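Side-chain contacts in KLTH0A00704p (PDB 4J2G), which probably works in autophagy, as the HORMA domain of an Atg13-family protein that is linked to recruitment of PI 3-kinase: residues N28-A33 and K75-F80; K20-L25 and T252-L257. The protein carries 1 engineered substitution. All blocks are in the same frame, centred on the assembly; numbering follows the deposited sequence.

Interaction 1: N28-A33 and K75-F80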
ATOM      1  N   ASN A  28     -14.065  -4.602 -11.687  1.00 47.84           N
ATOM      2  CA  ASN A  28     -13.137  -5.651 -12.059  1.00 57.25           C
ATOM      3  C   ASN A  28     -11.704  -5.123 -11.955  1.00 61.43           C
ATOM      4  O   ASN A  28     -10.775  -5.850 -11.584  1.00 61.90           O
ATOM      5  CB  ASN A  28     -13.379  -6.134 -13.492  1.00 63.66           C
ATOM      6  CG  ASN A  28     -14.480  -7.184 -13.598  1.00 79.00           C
ATOM      7  OD1 ASN A  28     -14.884  -7.824 -12.619  1.00 78.18           O
ATOM      8  ND2 ASN A  28     -14.961  -7.381 -14.815  1.00 89.35           N
ATOM      9  N   PHE A  29     -11.539  -3.850 -12.275  1.00 50.16           N
ATOM     10  CA  PHE A  29     -10.259  -3.248 -12.160  1.00 52.53           C
ATOM     11  C   PHE A  29      -9.820  -3.208 -10.667  1.00 64.68           C
ATOM     12  O   PHE A  29      -8.697  -3.627 -10.309  1.00 56.70           O
ATOM     13  CB  PHE A  29     -10.307  -1.856 -12.685  1.00 51.87           C
ATOM     14  CG  PHE A  29      -8.985  -1.257 -12.726  1.00 60.09           C
ATOM     15  CD1 PHE A  29      -8.089  -1.613 -13.752  1.00 69.79           C
ATOM     16  CD2 PHE A  29      -8.576  -0.424 -11.704  1.00 63.86           C
ATOM     17  CE1 PHE A  29      -6.807  -1.115 -13.767  1.00 64.60           C
ATOM     18  CE2 PHE A  29      -7.287   0.074 -11.695  1.00 68.00           C
ATOM     19  CZ  PHE A  29      -6.402  -0.280 -12.716  1.00 65.22           C
ATOM     20  N   PHE A  30     -10.702  -2.692  -9.813  1.00 59.02           N
ATOM     21  CA  PHE A  30     -10.450  -2.656  -8.369  1.00 61.07           C
ATOM     22  C   PHE A  30      -9.937  -4.004  -7.908  1.00 57.50           C
ATOM     23  O   PHE A  30      -8.913  -4.068  -7.242  1.00 49.77           O
ATOM     24  CB  PHE A  30     -11.715  -2.388  -7.593  1.00 52.26           C
ATOM     25  CG  PHE A  30     -11.970  -0.962  -7.331  1.00 51.10           C
ATOM     26  CD1 PHE A  30     -12.108  -0.036  -8.383  1.00 46.70           C
ATOM     27  CD2 PHE A  30     -12.085  -0.529  -6.019  1.00 46.53           C
ATOM     28  CE1 PHE A  30     -12.351   1.297  -8.086  1.00 50.92           C
ATOM     29  CE2 PHE A  30     -12.291   0.803  -5.718  1.00 43.68           C
ATOM     30  CZ  PHE A  30     -12.474   1.714  -6.754  1.00 45.47           C
ATOM     31  N   LEU A  31     -10.654  -5.059  -8.291  1.00 51.74           N
ATOM     32  CA  LEU A  31     -10.255  -6.441  -8.005  1.00 53.51           C
ATOM     33  C   LEU A  31      -8.892  -6.809  -8.573  1.00 54.19           C
ATOM     34  O   LEU A  31      -8.055  -7.268  -7.810  1.00 50.65           O
ATOM     35  CB  LEU A  31     -11.281  -7.449  -8.489  1.00 46.96           C
ATOM     36  CG  LEU A  31     -12.688  -7.364  -7.858  1.00 60.19           C
ATOM     37  CD1 LEU A  31     -13.641  -8.358  -8.562  1.00 56.52           C
ATOM     38  CD2 LEU A  31     -12.676  -7.628  -6.374  1.00 47.12           C
ATOM     39  N   LYS A  32      -8.651  -6.577  -9.884  1.00 51.22           N
ATOM     40  CA  LYS A  32      -7.339  -6.847 -10.483  1.00 53.56           C
ATOM     41  C   LYS A  32      -6.216  -6.036  -9.784  1.00 52.70           C
ATOM     42  O   LYS A  32      -5.151  -6.588  -9.469  1.00 49.02           O
ATOM     43  CB  LYS A  32      -7.318  -6.584 -12.020  1.00 56.74           C
ATOM     44  CG  LYS A  32      -8.092  -7.606 -12.857  1.00 73.23           C
ATOM     45  CD  LYS A  32      -7.991  -7.333 -14.360  1.00 84.66           C
ATOM     46  CE  LYS A  32      -9.084  -8.091 -15.125  1.00 90.54           C
ATOM     47  NZ  LYS A  32      -9.098  -7.774 -16.593  1.00 92.88           N
ATOM     48  N   ALA A  33      -6.468  -4.728  -9.584  1.00 50.83           N
ATOM     49  CA  ALA A  33      -5.523  -3.822  -8.963  1.00 47.75           C
ATOM     50  C   ALA A  33      -5.091  -4.294  -7.563  1.00 51.62           C
ATOM     51  O   ALA A  33      -3.867  -4.468  -7.274  1.00 52.43           O
ATOM     52  CB  ALA A  33      -6.048  -2.375  -8.934  1.00 44.88           C
ATOM     53  N   LYS A  75     -14.574  -9.241  -0.258  1.00 49.96           N
ATOM     54  CA  LYS A  75     -16.066  -9.289  -0.291  1.00 57.72           C
ATOM     55  C   LYS A  75     -16.768  -7.921  -0.607  1.00 62.17           C
ATOM     56  O   LYS A  75     -17.667  -7.858  -1.482  1.00 58.62           O
ATOM     57  CB  LYS A  75     -16.614  -9.962   0.972  1.00 69.09           C
ATOM     58  CG  LYS A  75     -18.098  -9.748   1.218  1.00108.11           C
ATOM     59  CD  LYS A  75     -18.373  -9.277   2.647  1.00118.67           C
ATOM     60  CE  LYS A  75     -18.241  -7.766   2.793  1.00113.33           C
ATOM     61  NZ  LYS A  75     -17.453  -7.441   4.017  1.00116.69           N
ATOM     62  N   PRO A  76     -16.332  -6.815   0.043  1.00 52.44           N
ATOM     63  CA  PRO A  76     -16.973  -5.590  -0.332  1.00 54.53           C
ATOM     64  C   PRO A  76     -16.959  -5.273  -1.826  1.00 59.26           C
ATOM     65  O   PRO A  76     -17.810  -4.493  -2.235  1.00 62.80           O
ATOM     66  CB  PRO A  76     -16.162  -4.545   0.416  1.00 51.99           C
ATOM     67  CG  PRO A  76     -15.718  -5.275   1.640  1.00 53.84           C
ATOM     68  CD  PRO A  76     -15.285  -6.570   1.055  1.00 54.60           C
ATOM     69  N   TRP A  77     -16.055  -5.851  -2.631  1.00 48.24           N
ATOM     70  CA  TRP A  77     -15.974  -5.481  -4.088  1.00 45.88           C
ATOM     71  C   TRP A  77     -16.428  -6.604  -4.981  1.00 43.14           C
ATOM     72  O   TRP A  77     -16.708  -6.397  -6.178  1.00 48.31           O
ATOM     73  CB  TRP A  77     -14.497  -5.055  -4.472  1.00 43.60           C
ATOM     74  CG  TRP A  77     -14.106  -3.895  -3.658  1.00 44.04           C
ATOM     75  CD1 TRP A  77     -14.375  -2.581  -3.973  1.00 42.42           C
ATOM     76  CD2 TRP A  77     -13.475  -3.872  -2.356  1.00 38.39           C
ATOM     77  NE1 TRP A  77     -13.962  -1.756  -2.976  1.00 45.74           N
ATOM     78  CE2 TRP A  77     -13.416  -2.504  -1.961  1.00 44.16           C
ATOM     79  CE3 TRP A  77     -12.956  -4.841  -1.507  1.00 44.92           C
ATOM     80  CZ2 TRP A  77     -12.844  -2.082  -0.760  1.00 40.43           C
ATOM     81  CZ3 TRP A  77     -12.418  -4.443  -0.256  1.00 48.37           C
ATOM     82  CH2 TRP A  77     -12.363  -3.053   0.104  1.00 49.07           C
ATOM     83  N   THR A  78     -16.455  -7.813  -4.433  1.00 45.83           N
ATOM     84  CA  THR A  78     -16.928  -9.002  -5.143  1.00 50.21           C
ATOM     85  C   THR A  78     -18.456  -9.133  -5.058  1.00 60.11           C
ATOM     86  O   THR A  78     -19.109  -9.628  -6.012  1.00 61.37           O
ATOM     87  CB  THR A  78     -16.293 -10.313  -4.658  1.00 44.30           C
ATOM     88  OG1 THR A  78     -16.510 -10.465  -3.239  1.00 51.29           O
ATOM     89  CG2 THR A  78     -14.803 -10.290  -4.934  1.00 49.77           C
ATOM     90  N   THR A  79     -19.006  -8.667  -3.945  1.00 59.09           N
ATOM     91  CA  THR A  79     -20.467  -8.612  -3.755  1.00 60.29           C
ATOM     92  C   THR A  79     -21.089  -7.225  -4.022  1.00 70.59           C
ATOM     93  O   THR A  79     -22.073  -6.864  -3.416  1.00 88.95           O
ATOM     94  CB  THR A  79     -20.862  -9.012  -2.345  1.00 52.30           C
ATOM     95  OG1 THR A  79     -20.373  -8.033  -1.446  1.00 59.82           O
ATOM     96  CG2 THR A  79     -20.275 -10.361  -1.960  1.00 53.21           C
ATOM     97  N   PHE A  80     -20.533  -6.465  -4.952  1.00 78.57           N
ATOM     98  CA  PHE A  80     -21.017  -5.125  -5.261  1.00 67.46           C
ATOM     99  C   PHE A  80     -22.075  -5.101  -6.355  1.00 71.55           C
ATOM    100  O   PHE A  80     -21.805  -5.626  -7.454  1.00 66.30           O
ATOM    101  CB  PHE A  80     -19.847  -4.321  -5.784  1.00 60.50           C
ATOM    102  CG  PHE A  80     -20.239  -3.022  -6.471  1.00 55.23           C
ATOM    103  CD1 PHE A  80     -20.613  -1.902  -5.704  1.00 50.52           C
ATOM    104  CD2 PHE A  80     -20.175  -2.905  -7.860  1.00 49.57           C
ATOM    105  CE1 PHE A  80     -20.970  -0.713  -6.325  1.00 56.17           C
ATOM    106  CE2 PHE A  80     -20.523  -1.714  -8.483  1.00 53.74           C
ATOM    107  CZ  PHE A  80     -20.932  -0.624  -7.716  1.00 49.24           C
TER
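With CG set anti to its own carbonyl carbon (chi1 -60°), W77 leaves helix 70-78 toward helix 18-39 and presents the pyrrole part of its indole to F30, while the same first torsion in L31 (chi1 -62°) swings that isobutyl group across to the start of the W77 side chain. F30 CD2 lies 3.7 Å from W77 CD1 and 3.8 Å from W77 NE1. The two rings are near parallel, their planes 27° apart, yet they are slid so far that they scarcely overlap, with the centroid of the F30 ring 5.5 Å from that of the five-membered ring. This is apolar contact between two broad groups rather than a true stack. Phenylalanine suits its buried position, since it brings no polar group that would need a partner. Tryptophan suits the place facing it because its broad apolar side chain can meet F30 and L31 while its N-H still pairs with a carbonyl: NE1 is hydrogen-bonded to P87 O, which fixes the rotation of the indole, and P76 CB sits 3.7 Å above one of its faces. L31, at the less buried side, is a branched residue able to set one methyl, CD2, against two partners, 3.7 Å from W77 CB and 3.7 Å from T78 CG2. T78 divides its branches, giving the methyl to the leucine and keeping the hydroxyl on its own helix. At the helix end K75 O accepts two bonds from T79, one from the backbone N and one from OG1 at 2.7 Å. L86 and L89 touch both F30 and W77, and L257 touches F30. The contact joins a short helix to the long helix 18-39 beside the antiparallel sheet, consistent with the helix-and-sheet core of a HORMA domain.

Interaction 2: K20-L25 and T252-L257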
ATOM      1  N   LYS A  20     -24.082  -0.544 -17.032  1.00 88.59           N
ATOM      2  CA  LYS A  20     -23.726  -1.769 -16.347  1.00 81.06           C
ATOM      3  C   LYS A  20     -22.399  -2.343 -16.858  1.00 81.13           C
ATOM      4  O   LYS A  20     -21.696  -3.038 -16.122  1.00 71.57           O
ATOM      5  CB  LYS A  20     -24.845  -2.799 -16.447  1.00 80.45           C
ATOM      6  CG  LYS A  20     -25.989  -2.578 -15.478  1.00 93.17           C
ATOM      7  CD  LYS A  20     -27.039  -3.678 -15.643  1.00107.43           C
ATOM      8  CE  LYS A  20     -28.067  -3.696 -14.512  1.00105.08           C
ATOM      9  NZ  LYS A  20     -29.253  -4.544 -14.846  1.00 96.87           N
ATOM     10  N   GLN A  21     -22.046  -2.066 -18.111  1.00 76.22           N
ATOM     11  CA  GLN A  21     -20.761  -2.569 -18.585  1.00 88.63           C
ATOM     12  C   GLN A  21     -19.647  -1.789 -17.871  1.00 84.79           C
ATOM     13  O   GLN A  21     -18.710  -2.372 -17.346  1.00 76.86           O
ATOM     14  CB  GLN A  21     -20.635  -2.488 -20.111  1.00 94.68           C
ATOM     15  CG  GLN A  21     -21.386  -3.578 -20.881  1.00102.57           C
ATOM     16  CD  GLN A  21     -22.614  -3.047 -21.605  1.00109.31           C
ATOM     17  OE1 GLN A  21     -22.544  -2.008 -22.258  1.00112.13           O
ATOM     18  NE2 GLN A  21     -23.743  -3.760 -21.498  1.00104.21           N
ATOM     19  N   LEU A  22     -19.825  -0.470 -17.843  1.00 78.06           N
ATOM     20  CA  LEU A  22     -18.945   0.490 -17.228  1.00 73.69           C
ATOM     21  C   LEU A  22     -18.671   0.169 -15.763  1.00 76.53           C
ATOM     22  O   LEU A  22     -17.510  -0.039 -15.373  1.00 66.81           O
ATOM     23  CB  LEU A  22     -19.538   1.883 -17.377  1.00 76.76           C
ATOM     24  CG  LEU A  22     -19.014   2.807 -18.486  1.00 77.47           C
ATOM     25  CD1 LEU A  22     -18.616   2.079 -19.759  1.00 81.86           C
ATOM     26  CD2 LEU A  22     -20.059   3.859 -18.777  1.00 78.14           C
ATOM     27  N   TRP A  23     -19.724   0.084 -14.955  1.00 64.61           N
ATOM     28  CA  TRP A  23     -19.541  -0.419 -13.603  1.00 72.48           C
ATOM     29  C   TRP A  23     -18.834  -1.755 -13.487  1.00 69.81           C
ATOM     30  O   TRP A  23     -18.044  -1.910 -12.577  1.00 62.70           O
ATOM     31  CB  TRP A  23     -20.801  -0.385 -12.776  1.00 68.42           C
ATOM     32  CG  TRP A  23     -20.917   0.894 -12.084  1.00 87.38           C
ATOM     33  CD1 TRP A  23     -19.922   1.562 -11.414  1.00 93.31           C
ATOM     34  CD2 TRP A  23     -22.091   1.680 -11.956  1.00 97.85           C
ATOM     35  NE1 TRP A  23     -20.416   2.724 -10.876  1.00105.89           N
ATOM     36  CE2 TRP A  23     -21.747   2.823 -11.194  1.00109.35           C
ATOM     37  CE3 TRP A  23     -23.415   1.525 -12.392  1.00121.13           C
ATOM     38  CZ2 TRP A  23     -22.683   3.813 -10.861  1.00129.74           C
ATOM     39  CZ3 TRP A  23     -24.350   2.517 -12.068  1.00149.52           C
ATOM     40  CH2 TRP A  23     -23.976   3.648 -11.308  1.00147.74           C
ATOM     41  N   GLU A  24     -19.047  -2.682 -14.417  1.00 67.26           N
ATOM     42  CA  GLU A  24     -18.346  -3.963 -14.303  1.00 71.14           C
ATOM     43  C   GLU A  24     -16.856  -3.883 -14.660  1.00 67.29           C
ATOM     44  O   GLU A  24     -16.032  -4.644 -14.132  1.00 60.59           O
ATOM     45  CB  GLU A  24     -19.001  -5.056 -15.137  1.00 78.42           C
ATOM     46  CG  GLU A  24     -20.176  -5.735 -14.468  1.00 89.61           C
ATOM     47  CD  GLU A  24     -20.644  -6.971 -15.228  1.00114.06           C
ATOM     48  OE1 GLU A  24     -21.817  -7.368 -15.031  1.00108.79           O
ATOM     49  OE2 GLU A  24     -19.837  -7.546 -16.012  1.00119.30           O
ATOM     50  N   LEU A  25     -16.526  -2.996 -15.590  1.00 54.05           N
ATOM     51  CA  LEU A  25     -15.152  -2.710 -15.907  1.00 62.89           C
ATOM     52  C   LEU A  25     -14.508  -2.141 -14.603  1.00 62.61           C
ATOM     53  O   LEU A  25     -13.552  -2.697 -14.084  1.00 65.71           O
ATOM     54  CB  LEU A  25     -15.106  -1.707 -17.048  1.00 59.21           C
ATOM     55  CG  LEU A  25     -14.305  -2.005 -18.320  1.00 70.80           C
ATOM     56  CD1 LEU A  25     -14.361  -3.478 -18.723  1.00 70.24           C
ATOM     57  CD2 LEU A  25     -14.769  -1.114 -19.480  1.00 65.33           C
ATOM     58  N   THR A 252     -14.326   9.376 -15.776  1.00 61.30           N
ATOM     59  CA  THR A 252     -15.526   8.617 -16.113  1.00 72.18           C
ATOM     60  C   THR A 252     -16.851   9.306 -15.686  1.00 81.21           C
ATOM     61  O   THR A 252     -16.889  10.131 -14.747  1.00 71.44           O
ATOM     62  CB  THR A 252     -15.461   7.215 -15.499  1.00 76.28           C
ATOM     63  OG1 THR A 252     -15.971   6.281 -16.443  1.00 96.22           O
ATOM     64  CG2 THR A 252     -16.268   7.131 -14.205  1.00 63.83           C
ATOM     65  N   LYS A 253     -17.937   8.948 -16.373  1.00 83.21           N
ATOM     66  CA  LYS A 253     -19.239   9.557 -16.112  1.00 84.43           C
ATOM     67  C   LYS A 253     -19.700   9.426 -14.661  1.00 80.30           C
ATOM     68  O   LYS A 253     -20.354  10.322 -14.113  1.00 80.48           O
ATOM     69  CB  LYS A 253     -20.291   9.012 -17.069  1.00 98.02           C
ATOM     70  CG  LYS A 253     -20.522   7.510 -17.031  1.00105.16           C
ATOM     71  CD  LYS A 253     -21.476   7.108 -18.155  1.00109.52           C
ATOM     72  CE  LYS A 253     -20.929   7.513 -19.524  1.00111.29           C
ATOM     73  NZ  LYS A 253     -22.011   7.823 -20.505  1.00112.72           N
ATOM     74  N   PHE A 254     -19.347   8.316 -14.038  1.00 74.31           N
ATOM     75  CA  PHE A 254     -19.635   8.114 -12.616  1.00 83.15           C
ATOM     76  C   PHE A 254     -18.658   8.812 -11.682  1.00 74.43           C
ATOM     77  O   PHE A 254     -18.827   8.759 -10.474  1.00 72.81           O
ATOM     78  CB  PHE A 254     -19.654   6.636 -12.289  1.00 77.29           C
ATOM     79  CG  PHE A 254     -20.316   5.807 -13.337  1.00 91.32           C
ATOM     80  CD1 PHE A 254     -21.706   5.850 -13.509  1.00 92.10           C
ATOM     81  CD2 PHE A 254     -19.564   4.994 -14.165  1.00 91.54           C
ATOM     82  CE1 PHE A 254     -22.330   5.076 -14.475  1.00 83.05           C
ATOM     83  CE2 PHE A 254     -20.186   4.219 -15.130  1.00103.16           C
ATOM     84  CZ  PHE A 254     -21.569   4.258 -15.283  1.00 92.58           C
ATOM     85  N   GLY A 255     -17.652   9.477 -12.242  1.00 78.05           N
ATOM     86  CA  GLY A 255     -16.627  10.133 -11.425  1.00 73.66           C
ATOM     87  C   GLY A 255     -15.207   9.827 -11.884  1.00 77.94           C
ATOM     88  O   GLY A 255     -14.966   9.352 -13.017  1.00 69.18           O
ATOM     89  N   SER A 256     -14.244  10.117 -11.021  1.00 66.73           N
ATOM     90  CA  SER A 256     -12.862   9.858 -11.394  1.00 63.19           C
ATOM     91  C   SER A 256     -12.287   8.638 -10.687  1.00 55.67           C
ATOM     92  O   SER A 256     -12.495   8.414  -9.464  1.00 48.73           O
ATOM     93  CB  SER A 256     -12.017  11.080 -11.145  1.00 67.09           C
ATOM     94  OG  SER A 256     -12.367  12.059 -12.081  1.00 81.35           O
ATOM     95  N   LEU A 257     -11.595   7.813 -11.451  1.00 54.77           N
ATOM     96  CA  LEU A 257     -10.889   6.711 -10.789  1.00 60.24           C
ATOM     97  C   LEU A 257      -9.508   7.203 -10.318  1.00 60.90           C
ATOM     98  O   LEU A 257      -8.692   7.587 -11.128  1.00 56.20           O
ATOM     99  CB  LEU A 257     -10.824   5.507 -11.707  1.00 63.49           C
ATOM    100  CG  LEU A 257     -10.794   4.064 -11.154  1.00 76.98           C
ATOM    101  CD1 LEU A 257     -10.342   3.179 -12.304  1.00 81.48           C
ATOM    102  CD2 LEU A 257      -9.892   3.775  -9.953  1.00 72.96           C
TER
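L22 meets the second segment first along helix 18-39, and it touches both residues at the tip of the 252-255 turn. Its CB comes up to the edge of the F254 ring, near the ring plane, only 3.3 Å from CE2, a tight fit. Its CD2 reaches on to K253, 3.6 Å from CD of the lysine chain. A branched leucine suits this spot because it can serve two partners at once, and beyond them it also rests on L160 of helix 158-177. W23 follows, and its indole turns to lie over one face of F254 in a face-to-face stack: the six-membered ring of W23 and the ring of F254 are inclined by 20°, with centroids 4.2 Å apart. The nearest atoms are W23 CZ2 and F254 CD1, at 3.5 Å. On the opposite face of F254 its neighbour K253 lays CG 3.7 Å above the ring centre, so the phenyl is sandwiched between indole and aliphatic chain. F254 owes this position to its first torsion (chi1 -40°), which sets CG anti to the carbonyl carbon and turns the ring to the helix. A serine here would probably leave W23 without its stacking partner and open a gap between L22 and the turn. I26 and M136 also touch F254. The turn itself is type I, closed by G255 N to T252 O at 2.7 Å; the backbone angles of G255 would drive any CB into the carbonyl oxygen of F254, so glycine suits the place. Here strands 242-252 and 255-264 form a two-residue beta hairpin whose tip residue, F254, docks the hairpin onto helix 18-39, as part of the helix-on-sheet packing of this HORMA domain.

Both contacts use helix 18-39: interaction 2 holds its early part against a hairpin tip, and interaction 1, nested within the loop that interaction 2 closes, holds its later part against helix 70-78. Their centres lie about 13 Å apart, and L257 links them by packing on F29 and F30. Each is partly buried and apolar across its interface, with no hydrogen bond between segments. In interaction 1 the aromatic pair is buried and slid apart, with the indole held by its bond to a loop carbonyl and threonine at the exposed margin. Interaction 2 lies farther from the chain centre, and there a partly exposed pair stacks face to face, flanked by an exposed lysine.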